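Local coordinates for acyl-coenzyme A oxidase 3 (Yarrowia lipolytica, PDB 5YS9), which catalyses the FAD-dependent oxidation of acyl-CoA substrates to (2E)-enoyl-CoA with reduction of oxygen to hydrogen peroxide in peroxisomal fatty acid beta-oxidation, at residues V34-K39 / K579-N584; S71-M76 / V86-A91; A8-D13 / F20-K25. All coordinates share one frame; numbering follows the deposited sequence.

Interaction 1: residues V34-K39 / K579-N584; sequences VKFPIK and KPYLIN
The first turn of helix 579-596 presents Y581 to the loop that leads into helix 38-46, where K35 and F36 receive it. The backbones stay well apart, with 8.3 Å between F36 CA and Y581 CA, and side chains make the contact. One face of the tyrosine ring lies against F36: CD2 of F36 approaches CD2 of Y581 to 3.7 Å, and CE2 of F36 reaches towards CB of Y581 at 4.1 Å. The two side chains slide past each other in opposite directions, their ring planes inclined at 41° and the ring centroids 5.4 Å apart, an oblique aromatic pair. In F36 the ring carbon CG sits between the backbone N and the carbonyl carbon (chi1 52°), which turns the ring towards Y581, with M41 of helix 38-46 also against it. The contact thus joins the N-terminal helical part of the acyl-CoA oxidase fold to a helix of its C-terminal helical part. At the outer end of the tyrosine, the K35 chain crosses at about a right angle. Its CB lies 3.2 Å from OH of Y581, and CD follows at 3.7 Å from the same oxygen, while bends at chi2 and chi3 carry the ammonium group away towards solvent. The hydroxyl is therefore flanked by the aliphatic portion of K35. The backbone N of K35 is hydrogen-bonded to the side chain of Q629, and the carbonyl oxygen of Y581 accepts a hydrogen bond from the hydroxyl of Y633.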
ATOM      1  N   VAL A  34       0.834  27.636  18.757  1.00 45.37           N
ATOM      2  CA  VAL A  34      -0.331  26.897  19.206  1.00 42.29           C
ATOM      3  C   VAL A  34      -1.221  27.773  20.091  1.00 44.09           C
ATOM      4  O   VAL A  34      -0.737  28.367  21.027  1.00 41.44           O
ATOM      5  CB  VAL A  34       0.157  25.615  19.910  1.00 39.93           C
ATOM      6  CG1 VAL A  34      -0.884  25.016  20.844  1.00 40.89           C
ATOM      7  CG2 VAL A  34       0.585  24.613  18.847  1.00 39.88           C
ATOM      8  N   LYS A  35      -2.518  27.850  19.791  1.00 46.00           N
ATOM      9  CA  LYS A  35      -3.420  28.794  20.499  1.00 46.37           C
ATOM     10  C   LYS A  35      -4.259  28.180  21.576  1.00 43.93           C
ATOM     11  O   LYS A  35      -4.840  28.884  22.363  1.00 44.69           O
ATOM     12  CB  LYS A  35      -4.329  29.516  19.519  1.00 44.68           C
ATOM     13  CG  LYS A  35      -3.645  30.726  18.900  1.00 48.73           C
ATOM     14  CD  LYS A  35      -4.068  30.915  17.452  1.00 51.20           C
ATOM     15  CE  LYS A  35      -4.455  32.340  17.153  1.00 51.66           C
ATOM     16  NZ  LYS A  35      -4.656  32.429  15.687  1.00 56.57           N
ATOM     17  N   PHE A  36      -4.277  26.865  21.647  1.00 45.97           N
ATOM     18  CA  PHE A  36      -5.059  26.150  22.639  1.00 43.92           C
ATOM     19  C   PHE A  36      -4.121  25.408  23.573  1.00 44.80           C
ATOM     20  O   PHE A  36      -2.972  25.147  23.231  1.00 41.48           O
ATOM     21  CB  PHE A  36      -6.053  25.187  21.976  1.00 40.31           C
ATOM     22  CG  PHE A  36      -5.441  24.253  20.967  1.00 36.13           C
ATOM     23  CD1 PHE A  36      -4.962  23.021  21.347  1.00 33.06           C
ATOM     24  CD2 PHE A  36      -5.401  24.597  19.619  1.00 34.70           C
ATOM     25  CE1 PHE A  36      -4.439  22.145  20.405  1.00 33.58           C
ATOM     26  CE2 PHE A  36      -4.857  23.737  18.682  1.00 34.37           C
ATOM     27  CZ  PHE A  36      -4.372  22.507  19.070  1.00 31.79           C
ATOM     28  N   PRO A  37      -4.604  25.087  24.774  1.00 47.87           N
ATOM     29  CA  PRO A  37      -3.802  24.211  25.626  1.00 45.73           C
ATOM     30  C   PRO A  37      -4.002  22.796  25.115  1.00 47.20           C
ATOM     31  O   PRO A  37      -5.149  22.375  24.842  1.00 48.62           O
ATOM     32  CB  PRO A  37      -4.420  24.403  27.029  1.00 46.89           C
ATOM     33  CG  PRO A  37      -5.797  24.933  26.801  1.00 46.30           C
ATOM     34  CD  PRO A  37      -5.907  25.439  25.377  1.00 47.35           C
ATOM     35  N   ILE A  38      -2.898  22.076  24.988  1.00 48.66           N
ATOM     36  CA  ILE A  38      -2.886  20.783  24.304  1.00 48.49           C
ATOM     37  C   ILE A  38      -3.696  19.766  25.113  1.00 46.44           C
ATOM     38  O   ILE A  38      -4.487  19.023  24.543  1.00 44.15           O
ATOM     39  CB  ILE A  38      -1.434  20.316  23.999  1.00 52.03           C
ATOM     40  CG1 ILE A  38      -0.777  21.267  22.972  1.00 57.14           C
ATOM     41  CG2 ILE A  38      -1.392  18.887  23.472  1.00 51.15           C
ATOM     42  CD1 ILE A  38       0.147  22.301  23.567  1.00 64.02           C
ATOM     43  N   LYS A  39      -3.530  19.783  26.428  1.00 48.45           N
ATOM     44  CA  LYS A  39      -4.293  18.933  27.355  1.00 53.70           C
ATOM     45  C   LYS A  39      -5.793  18.877  27.004  1.00 51.00           C
ATOM     46  O   LYS A  39      -6.403  17.794  27.017  1.00 53.33           O
ATOM     47  CB  LYS A  39      -4.020  19.384  28.811  1.00 62.06           C
ATOM     48  CG  LYS A  39      -5.115  19.169  29.855  1.00 72.83           C
ATOM     49  CD  LYS A  39      -5.370  20.426  30.696  1.00 79.72           C
ATOM     50  CE  LYS A  39      -6.687  20.362  31.480  1.00 87.73           C
ATOM     51  NZ  LYS A  39      -6.665  19.418  32.641  1.00 88.37           N
ATOM     52  N   LYS A 579     -12.737  24.228  20.629  1.00 46.68           N
ATOM     53  CA  LYS A 579     -13.846  24.005  19.707  1.00 44.97           C
ATOM     54  C   LYS A 579     -13.595  24.603  18.307  1.00 45.05           C
ATOM     55  O   LYS A 579     -13.758  23.876  17.295  1.00 39.05           O
ATOM     56  CB  LYS A 579     -15.188  24.469  20.320  1.00 50.95           C
ATOM     57  CG  LYS A 579     -16.396  24.433  19.374  1.00 55.75           C
ATOM     58  CD  LYS A 579     -17.727  24.699  20.079  1.00 62.46           C
ATOM     59  CE  LYS A 579     -18.252  23.476  20.842  1.00 73.21           C
ATOM     60  NZ  LYS A 579     -19.718  23.544  21.135  1.00 71.33           N
ATOM     61  N   PRO A 580     -13.154  25.900  18.231  1.00 42.38           N
ATOM     62  CA  PRO A 580     -12.961  26.471  16.868  1.00 42.27           C
ATOM     63  C   PRO A 580     -11.918  25.744  16.038  1.00 40.84           C
ATOM     64  O   PRO A 580     -12.050  25.702  14.814  1.00 42.24           O
ATOM     65  CB  PRO A 580     -12.553  27.926  17.098  1.00 38.57           C
ATOM     66  CG  PRO A 580     -12.746  28.179  18.546  1.00 39.21           C
ATOM     67  CD  PRO A 580     -12.849  26.879  19.286  1.00 38.52           C
ATOM     68  N   TYR A 581     -10.905  25.187  16.703  1.00 42.38           N
ATOM     69  CA  TYR A 581      -9.788  24.475  16.014  1.00 40.52           C
ATOM     70  C   TYR A 581     -10.253  23.097  15.548  1.00 40.07           C
ATOM     71  O   TYR A 581      -9.900  22.664  14.455  1.00 37.25           O
ATOM     72  CB  TYR A 581      -8.523  24.439  16.886  1.00 39.27           C
ATOM     73  CG  TYR A 581      -8.170  25.856  17.333  1.00 42.13           C
ATOM     74  CD1 TYR A 581      -7.555  26.771  16.449  1.00 40.43           C
ATOM     75  CD2 TYR A 581      -8.516  26.310  18.613  1.00 41.29           C
ATOM     76  CE1 TYR A 581      -7.300  28.075  16.836  1.00 39.26           C
ATOM     77  CE2 TYR A 581      -8.242  27.619  19.017  1.00 38.48           C
ATOM     78  CZ  TYR A 581      -7.655  28.482  18.135  1.00 39.12           C
ATOM     79  OH  TYR A 581      -7.417  29.739  18.562  1.00 39.41           O
ATOM     80  N   LEU A 582     -11.106  22.441  16.346  1.00 38.71           N
ATOM     81  CA  LEU A 582     -11.760  21.220  15.896  1.00 34.96           C
ATOM     82  C   LEU A 582     -12.707  21.430  14.687  1.00 36.41           C
ATOM     83  O   LEU A 582     -12.706  20.623  13.743  1.00 39.08           O
ATOM     84  CB  LEU A 582     -12.491  20.583  17.060  1.00 35.91           C
ATOM     85  CG  LEU A 582     -11.632  19.986  18.185  1.00 34.61           C
ATOM     86  CD1 LEU A 582     -12.550  19.546  19.309  1.00 35.80           C
ATOM     87  CD2 LEU A 582     -10.829  18.803  17.694  1.00 35.26           C
ATOM     88  N   ILE A 583     -13.504  22.498  14.694  1.00 36.97           N
ATOM     89  CA  ILE A 583     -14.410  22.779  13.571  1.00 38.33           C
ATOM     90  C   ILE A 583     -13.594  22.982  12.308  1.00 40.24           C
ATOM     91  O   ILE A 583     -13.997  22.519  11.232  1.00 39.63           O
ATOM     92  CB  ILE A 583     -15.364  23.992  13.842  1.00 39.94           C
ATOM     93  CG1 ILE A 583     -16.521  23.535  14.735  1.00 44.05           C
ATOM     94  CG2 ILE A 583     -16.015  24.528  12.570  1.00 37.01           C
ATOM     95  CD1 ILE A 583     -17.087  24.669  15.567  1.00 47.67           C
ATOM     96  N   ASN A 584     -12.473  23.694  12.456  1.00 40.90           N
ATOM     97  CA  ASN A 584     -11.508  23.900  11.391  1.00 44.14           C
ATOM     98  C   ASN A 584     -11.047  22.555  10.840  1.00 39.78           C
ATOM     99  O   ASN A 584     -11.025  22.373   9.653  1.00 40.12           O
ATOM    100  CB  ASN A 584     -10.274  24.695  11.906  1.00 45.02           C
ATOM    101  CG  ASN A 584     -10.453  26.216  11.889  1.00 45.83           C
ATOM    102  OD1 ASN A 584      -9.645  26.898  12.495  1.00 45.85           O
ATOM    103  ND2 ASN A 584     -11.458  26.746  11.187  1.00 40.50           N
TER

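Interaction 2: residues S71-M76 / V86-A91; sequences SGDYDM and VARIAA
D73, in the loop between helices 49-63 and 78-92, extends its carboxylate towards R88 in helix 78-92. Its chi1 of -68° turns the carboxylate out to meet the arginine end-on, and the two side chains approach from opposite directions across a CA-CA separation of 12.5 Å between D73 and R88. NH2 of R88 donates to OD2 of D73 in a salt bridge with an N-H...O angle of 154°. At 2.5 Å, the distance from NH2 of R88 to OD2 of D73 is short enough that its exact value is doubtful. The acceptor lies close to the guanidinium plane, whereas the donor meets OD2 on its syn side but 33° out of the carboxylate plane; a single bond is made, with OD1 of D73 3.6 Å from NH1 of R88. Farther along, Y74 and D75 turn to other partners, among them Y438. M76 closes the segment, its CE 4.4 Å from NH1 of R88 in loose contact. NH2 of R88 also forms a salt bridge with D115, so two carboxylates share one arginine nitrogen. Because R88 is buried, the two carboxylates would probably stabilise its positive charge.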
ATOM      1  N   SER A  71      12.479  -0.801  20.283  1.00 40.20           N
ATOM      2  CA  SER A  71      13.551  -0.062  19.583  1.00 40.67           C
ATOM      3  C   SER A  71      14.343  -0.877  18.489  1.00 37.33           C
ATOM      4  O   SER A  71      14.667  -0.341  17.438  1.00 43.33           O
ATOM      5  CB  SER A  71      14.493   0.544  20.595  1.00 38.72           C
ATOM      6  OG  SER A  71      15.765   0.677  19.989  1.00 52.80           O
ATOM      7  N   GLY A  72      14.597  -2.157  18.725  1.00 33.84           N
ATOM      8  CA  GLY A  72      15.389  -2.977  17.796  1.00 32.89           C
ATOM      9  C   GLY A  72      14.617  -3.994  16.998  1.00 33.50           C
ATOM     10  O   GLY A  72      15.209  -4.870  16.383  1.00 31.93           O
ATOM     11  N   ASP A  73      13.290  -3.864  16.967  1.00 35.49           N
ATOM     12  CA  ASP A  73      12.448  -4.831  16.282  1.00 34.46           C
ATOM     13  C   ASP A  73      12.574  -4.747  14.739  1.00 32.38           C
ATOM     14  O   ASP A  73      12.275  -5.725  14.058  1.00 30.40           O
ATOM     15  CB  ASP A  73      10.975  -4.691  16.709  1.00 38.37           C
ATOM     16  CG  ASP A  73      10.704  -5.102  18.159  1.00 37.48           C
ATOM     17  OD1 ASP A  73      11.626  -5.407  18.925  1.00 42.64           O
ATOM     18  OD2 ASP A  73       9.536  -5.108  18.556  1.00 42.19           O
ATOM     19  N   TYR A  74      13.024  -3.626  14.174  1.00 29.87           N
ATOM     20  CA  TYR A  74      13.059  -3.556  12.717  1.00 29.99           C
ATOM     21  C   TYR A  74      14.090  -4.534  12.091  1.00 30.72           C
ATOM     22  O   TYR A  74      13.903  -4.993  10.975  1.00 31.27           O
ATOM     23  CB  TYR A  74      13.220  -2.118  12.198  1.00 28.43           C
ATOM     24  CG  TYR A  74      12.144  -1.136  12.655  1.00 26.89           C
ATOM     25  CD1 TYR A  74      10.779  -1.242  12.220  1.00 27.72           C
ATOM     26  CD2 TYR A  74      12.467  -0.091  13.507  1.00 26.69           C
ATOM     27  CE1 TYR A  74       9.811  -0.323  12.651  1.00 26.13           C
ATOM     28  CE2 TYR A  74      11.506   0.822  13.974  1.00 27.53           C
ATOM     29  CZ  TYR A  74      10.185   0.706  13.536  1.00 27.28           C
ATOM     30  OH  TYR A  74       9.333   1.665  13.983  1.00 29.64           O
ATOM     31  N   ASP A  75      15.124  -4.891  12.845  1.00 32.26           N
ATOM     32  CA  ASP A  75      16.208  -5.698  12.364  1.00 32.72           C
ATOM     33  C   ASP A  75      16.017  -7.168  12.698  1.00 34.05           C
ATOM     34  O   ASP A  75      16.896  -7.990  12.385  1.00 35.46           O
ATOM     35  CB  ASP A  75      17.528  -5.241  13.005  1.00 35.35           C
ATOM     36  CG  ASP A  75      17.946  -3.822  12.591  1.00 39.28           C
ATOM     37  OD1 ASP A  75      18.298  -3.670  11.410  1.00 40.16           O
ATOM     38  OD2 ASP A  75      17.954  -2.883  13.453  1.00 40.31           O
ATOM     39  N   MET A  76      14.913  -7.507  13.352  1.00 33.48           N
ATOM     40  CA  MET A  76      14.709  -8.863  13.868  1.00 36.68           C
ATOM     41  C   MET A  76      14.210  -9.768  12.775  1.00 34.45           C
ATOM     42  O   MET A  76      13.174  -9.456  12.191  1.00 37.31           O
ATOM     43  CB  MET A  76      13.643  -8.900  14.977  1.00 39.43           C
ATOM     44  CG  MET A  76      14.123  -8.493  16.338  1.00 40.19           C
ATOM     45  SD  MET A  76      12.880  -8.901  17.561  1.00 44.83           S
ATOM     46  CE  MET A  76      13.523  -7.975  18.942  1.00 38.63           C
ATOM     47  N   VAL A  86       6.804 -14.405  22.881  1.00 31.50           N
ATOM     48  CA  VAL A  86       6.434 -15.204  24.050  1.00 35.15           C
ATOM     49  C   VAL A  86       6.917 -14.548  25.328  1.00 35.01           C
ATOM     50  O   VAL A  86       6.159 -14.424  26.268  1.00 35.19           O
ATOM     51  CB  VAL A  86       6.899 -16.667  23.949  1.00 36.71           C
ATOM     52  CG1 VAL A  86       6.534 -17.437  25.220  1.00 38.12           C
ATOM     53  CG2 VAL A  86       6.243 -17.330  22.745  1.00 35.20           C
ATOM     54  N   ALA A  87       8.138 -14.051  25.320  1.00 35.05           N
ATOM     55  CA  ALA A  87       8.676 -13.354  26.465  1.00 32.16           C
ATOM     56  C   ALA A  87       7.831 -12.126  26.736  1.00 33.05           C
ATOM     57  O   ALA A  87       7.594 -11.755  27.872  1.00 30.91           O
ATOM     58  CB  ALA A  87      10.113 -12.977  26.214  1.00 29.19           C
ATOM     59  N   ARG A  88       7.399 -11.488  25.667  1.00 31.87           N
ATOM     60  CA  ARG A  88       6.532 -10.346  25.781  1.00 33.55           C
ATOM     61  C   ARG A  88       5.189 -10.720  26.422  1.00 31.39           C
ATOM     62  O   ARG A  88       4.666  -9.993  27.231  1.00 35.45           O
ATOM     63  CB  ARG A  88       6.376  -9.676  24.416  1.00 37.03           C
ATOM     64  CG  ARG A  88       7.345  -8.530  24.176  1.00 37.47           C
ATOM     65  CD  ARG A  88       8.453  -8.834  23.184  1.00 34.90           C
ATOM     66  NE  ARG A  88       8.189  -8.210  21.907  1.00 35.19           N
ATOM     67  CZ  ARG A  88       9.006  -7.400  21.247  1.00 34.67           C
ATOM     68  NH1 ARG A  88      10.192  -7.094  21.713  1.00 33.65           N
ATOM     69  NH2 ARG A  88       8.619  -6.901  20.094  1.00 32.13           N
ATOM     70  N   ILE A  89       4.648 -11.875  26.064  1.00 31.99           N
ATOM     71  CA  ILE A  89       3.406 -12.361  26.637  1.00 31.88           C
ATOM     72  C   ILE A  89       3.527 -12.630  28.143  1.00 34.84           C
ATOM     73  O   ILE A  89       2.624 -12.336  28.904  1.00 35.70           O
ATOM     74  CB  ILE A  89       2.874 -13.581  25.843  1.00 32.53           C
ATOM     75  CG1 ILE A  89       2.220 -13.114  24.549  1.00 34.13           C
ATOM     76  CG2 ILE A  89       1.856 -14.379  26.629  1.00 31.93           C
ATOM     77  CD1 ILE A  89       2.178 -14.150  23.461  1.00 33.86           C
ATOM     78  N   ALA A  90       4.651 -13.189  28.553  1.00 32.56           N
ATOM     79  CA  ALA A  90       4.925 -13.479  29.953  1.00 32.08           C
ATOM     80  C   ALA A  90       4.950 -12.193  30.790  1.00 35.00           C
ATOM     81  O   ALA A  90       4.369 -12.164  31.885  1.00 37.49           O
ATOM     82  CB  ALA A  90       6.228 -14.238  30.082  1.00 27.79           C
ATOM     83  N   ALA A  91       5.610 -11.149  30.268  1.00 33.15           N
ATOM     84  CA  ALA A  91       5.584  -9.812  30.873  1.00 30.57           C
ATOM     85  C   ALA A  91       4.184  -9.239  30.924  1.00 32.41           C
ATOM     86  O   ALA A  91       3.750  -8.874  31.980  1.00 36.18           O
ATOM     87  CB  ALA A  91       6.511  -8.853  30.150  1.00 28.78           C
TER

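Interaction 3: residues A8-D13 / F20-K25; sequences ANVEID and FTEPPK
Strand 10-12 runs past segment 20-25, which leads into helix 23-31, with V10 and E22 7.6 Å apart and I12 and K25 8.2 Å apart, measured between CA atoms. V10 and I12, alternate residues of the strand, both direct their side chains at segment 20-25, while E11 between them points away. The carboxylate end of E22 lies across these two apolar side chains: OE1 of E22 is 4.0 Å from CG2 of V10, and OE2 of E22 is 3.9 Å from CD1 of I12. The strongest polar partner of this glutamate is R332, which forms a salt bridge with OE1. I12 and K25 run past each other in opposite directions, bringing CG2 of I12 to 3.3 Å from CE of K25. With a bend at chi2 (71°), the otherwise extended lysine carries its NZ to D13, forming a salt bridge whose hydrogen bond, 3.4 Å from NZ of K25 to OD2 of D13, is weak. D13 has left-handed backbone angles (56°/41°) where the strand gives way to the turn. Strand 10-12 pairs antiparallel with strand 15-17, whose Y17 also touches I12, E22 and K25: the arrangement is a beta-hairpin folded back against the helix that follows it.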
ATOM      1  N   ALA A   8      23.624  27.911   1.557  1.00 79.40           N
ATOM      2  CA  ALA A   8      23.407  29.065   2.421  1.00 78.79           C
ATOM      3  C   ALA A   8      22.908  28.657   3.803  1.00 83.26           C
ATOM      4  O   ALA A   8      22.671  27.487   4.068  1.00 75.10           O
ATOM      5  CB  ALA A   8      22.431  30.027   1.773  1.00 75.31           C
ATOM      6  N   ASN A   9      22.722  29.638   4.670  1.00 83.87           N
ATOM      7  CA  ASN A   9      22.394  29.373   6.055  1.00 80.99           C
ATOM      8  C   ASN A   9      21.179  30.152   6.543  1.00 72.54           C
ATOM      9  O   ASN A   9      20.790  31.149   5.954  1.00 70.97           O
ATOM     10  CB  ASN A   9      23.598  29.691   6.929  1.00 89.48           C
ATOM     11  CG  ASN A   9      24.417  28.468   7.260  1.00 91.43           C
ATOM     12  OD1 ASN A   9      24.401  27.483   6.533  1.00 96.71           O
ATOM     13  ND2 ASN A   9      25.141  28.526   8.363  1.00 89.10           N
ATOM     14  N   VAL A  10      20.581  29.674   7.621  1.00 60.50           N
ATOM     15  CA  VAL A  10      19.375  30.262   8.165  1.00 66.00           C
ATOM     16  C   VAL A  10      19.712  30.987   9.443  1.00 66.13           C
ATOM     17  O   VAL A  10      20.526  30.521  10.216  1.00 68.92           O
ATOM     18  CB  VAL A  10      18.318  29.192   8.473  1.00 62.86           C
ATOM     19  CG1 VAL A  10      17.047  29.841   8.976  1.00 64.99           C
ATOM     20  CG2 VAL A  10      18.030  28.368   7.240  1.00 60.27           C
ATOM     21  N   GLU A  11      19.116  32.154   9.640  1.00 69.55           N
ATOM     22  CA  GLU A  11      19.325  32.908  10.857  1.00 69.40           C
ATOM     23  C   GLU A  11      18.036  33.021  11.634  1.00 67.97           C
ATOM     24  O   GLU A  11      17.052  33.538  11.133  1.00 68.16           O
ATOM     25  CB  GLU A  11      19.794  34.306  10.506  1.00 79.43           C
ATOM     26  CG  GLU A  11      21.213  34.634  10.926  1.00 86.93           C
ATOM     27  CD  GLU A  11      21.655  35.993  10.426  1.00 90.71           C
ATOM     28  OE1 GLU A  11      22.795  36.395  10.721  1.00 92.44           O
ATOM     29  OE2 GLU A  11      20.864  36.664   9.733  1.00 87.77           O
ATOM     30  N   ILE A  12      18.044  32.544  12.867  1.00 69.11           N
ATOM     31  CA  ILE A  12      16.900  32.697  13.742  1.00 73.61           C
ATOM     32  C   ILE A  12      17.335  33.237  15.088  1.00 71.75           C
ATOM     33  O   ILE A  12      18.140  32.623  15.765  1.00 67.96           O
ATOM     34  CB  ILE A  12      16.197  31.347  13.966  1.00 77.75           C
ATOM     35  CG1 ILE A  12      15.650  30.810  12.653  1.00 74.78           C
ATOM     36  CG2 ILE A  12      15.080  31.488  14.983  1.00 77.25           C
ATOM     37  CD1 ILE A  12      16.302  29.531  12.204  1.00 71.20           C
ATOM     38  N   ASP A  13      16.765  34.359  15.496  1.00 74.55           N
ATOM     39  CA  ASP A  13      17.078  34.951  16.792  1.00 74.01           C
ATOM     40  C   ASP A  13      18.560  35.226  17.005  1.00 66.49           C
ATOM     41  O   ASP A  13      19.089  34.995  18.080  1.00 65.56           O
ATOM     42  CB  ASP A  13      16.521  34.099  17.929  1.00 74.44           C
ATOM     43  CG  ASP A  13      15.016  34.175  18.017  1.00 76.08           C
ATOM     44  OD1 ASP A  13      14.449  35.094  17.406  1.00 70.13           O
ATOM     45  OD2 ASP A  13      14.400  33.318  18.680  1.00 70.20           O
ATOM     46  N   PHE A  20      21.696  20.449   9.150  1.00 31.77           N
ATOM     47  CA  PHE A  20      21.730  19.585  10.312  1.00 31.62           C
ATOM     48  C   PHE A  20      21.164  20.171  11.605  1.00 30.10           C
ATOM     49  O   PHE A  20      20.505  19.476  12.352  1.00 29.68           O
ATOM     50  CB  PHE A  20      23.156  19.095  10.536  1.00 32.07           C
ATOM     51  CG  PHE A  20      23.252  17.936  11.458  1.00 34.82           C
ATOM     52  CD1 PHE A  20      22.777  16.706  11.080  1.00 34.24           C
ATOM     53  CD2 PHE A  20      23.807  18.074  12.707  1.00 32.55           C
ATOM     54  CE1 PHE A  20      22.861  15.635  11.921  1.00 35.25           C
ATOM     55  CE2 PHE A  20      23.891  17.003  13.556  1.00 31.76           C
ATOM     56  CZ  PHE A  20      23.416  15.783  13.163  1.00 32.70           C
ATOM     57  N   THR A  21      21.460  21.431  11.887  1.00 31.11           N
ATOM     58  CA  THR A  21      21.087  22.025  13.164  1.00 32.25           C
ATOM     59  C   THR A  21      19.765  22.786  13.235  1.00 34.78           C
ATOM     60  O   THR A  21      19.272  23.053  14.308  1.00 33.53           O
ATOM     61  CB  THR A  21      22.210  22.917  13.717  1.00 30.62           C
ATOM     62  OG1 THR A  21      22.362  24.067  12.892  1.00 33.35           O
ATOM     63  CG2 THR A  21      23.495  22.177  13.738  1.00 30.11           C
ATOM     64  N   GLU A  22      19.196  23.139  12.095  1.00 36.11           N
ATOM     65  CA  GLU A  22      17.953  23.892  12.101  1.00 38.17           C
ATOM     66  C   GLU A  22      16.707  23.197  12.645  1.00 39.33           C
ATOM     67  O   GLU A  22      15.900  23.824  13.291  1.00 40.61           O
ATOM     68  CB  GLU A  22      17.656  24.516  10.747  1.00 33.57           C
ATOM     69  CG  GLU A  22      16.907  25.816  10.881  1.00 33.88           C
ATOM     70  CD  GLU A  22      15.737  25.931   9.950  1.00 36.48           C
ATOM     71  OE1 GLU A  22      15.812  25.425   8.832  1.00 37.73           O
ATOM     72  OE2 GLU A  22      14.744  26.542  10.339  1.00 40.29           O
ATOM     73  N   PRO A  23      16.528  21.921  12.349  1.00 38.13           N
ATOM     74  CA  PRO A  23      15.244  21.250  12.697  1.00 37.76           C
ATOM     75  C   PRO A  23      14.635  21.452  14.116  1.00 39.12           C
ATOM     76  O   PRO A  23      13.464  21.849  14.215  1.00 36.63           O
ATOM     77  CB  PRO A  23      15.534  19.776  12.428  1.00 36.22           C
ATOM     78  CG  PRO A  23      16.557  19.817  11.320  1.00 38.87           C
ATOM     79  CD  PRO A  23      17.448  20.994  11.660  1.00 38.07           C
ATOM     80  N   PRO A  24      15.416  21.234  15.206  1.00 38.84           N
ATOM     81  CA  PRO A  24      14.793  21.487  16.523  1.00 34.92           C
ATOM     82  C   PRO A  24      14.304  22.923  16.714  1.00 33.74           C
ATOM     83  O   PRO A  24      13.308  23.138  17.390  1.00 37.36           O
ATOM     84  CB  PRO A  24      15.901  21.157  17.528  1.00 33.09           C
ATOM     85  CG  PRO A  24      17.156  21.329  16.774  1.00 37.15           C
ATOM     86  CD  PRO A  24      16.852  20.903  15.342  1.00 39.67           C
ATOM     87  N   LYS A  25      14.983  23.887  16.122  1.00 33.53           N
ATOM     88  CA  LYS A  25      14.551  25.269  16.197  1.00 37.79           C
ATOM     89  C   LYS A  25      13.259  25.491  15.382  1.00 37.71           C
ATOM     90  O   LYS A  25      12.318  26.117  15.876  1.00 44.52           O
ATOM     91  CB  LYS A  25      15.685  26.204  15.751  1.00 42.51           C
ATOM     92  CG  LYS A  25      15.457  27.676  16.007  1.00 46.73           C
ATOM     93  CD  LYS A  25      15.513  28.064  17.485  1.00 53.41           C
ATOM     94  CE  LYS A  25      15.135  29.549  17.635  1.00 57.32           C
ATOM     95  NZ  LYS A  25      15.235  30.068  19.030  1.00 56.39           N
TER

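From the N terminus, interaction 3 comes first: it closes a short loop by bringing the beginning of helix 23-31 back to strand 10-12. The chain then enters the 34-39 segment, where interaction 1 opens a much longer loop that is shut only at helix 579-596. Interaction 2, a local closure between 71-76 and 86-91, falls within that span, whereas interaction 3 precedes both and crosses neither. The three sites are separate, the nearest atoms of interactions 1 and 3 being about 12 Å apart. Interactions 2 and 3 each tie a helix to its preceding chain; interaction 1 joins the N-terminal and C-terminal helical regions.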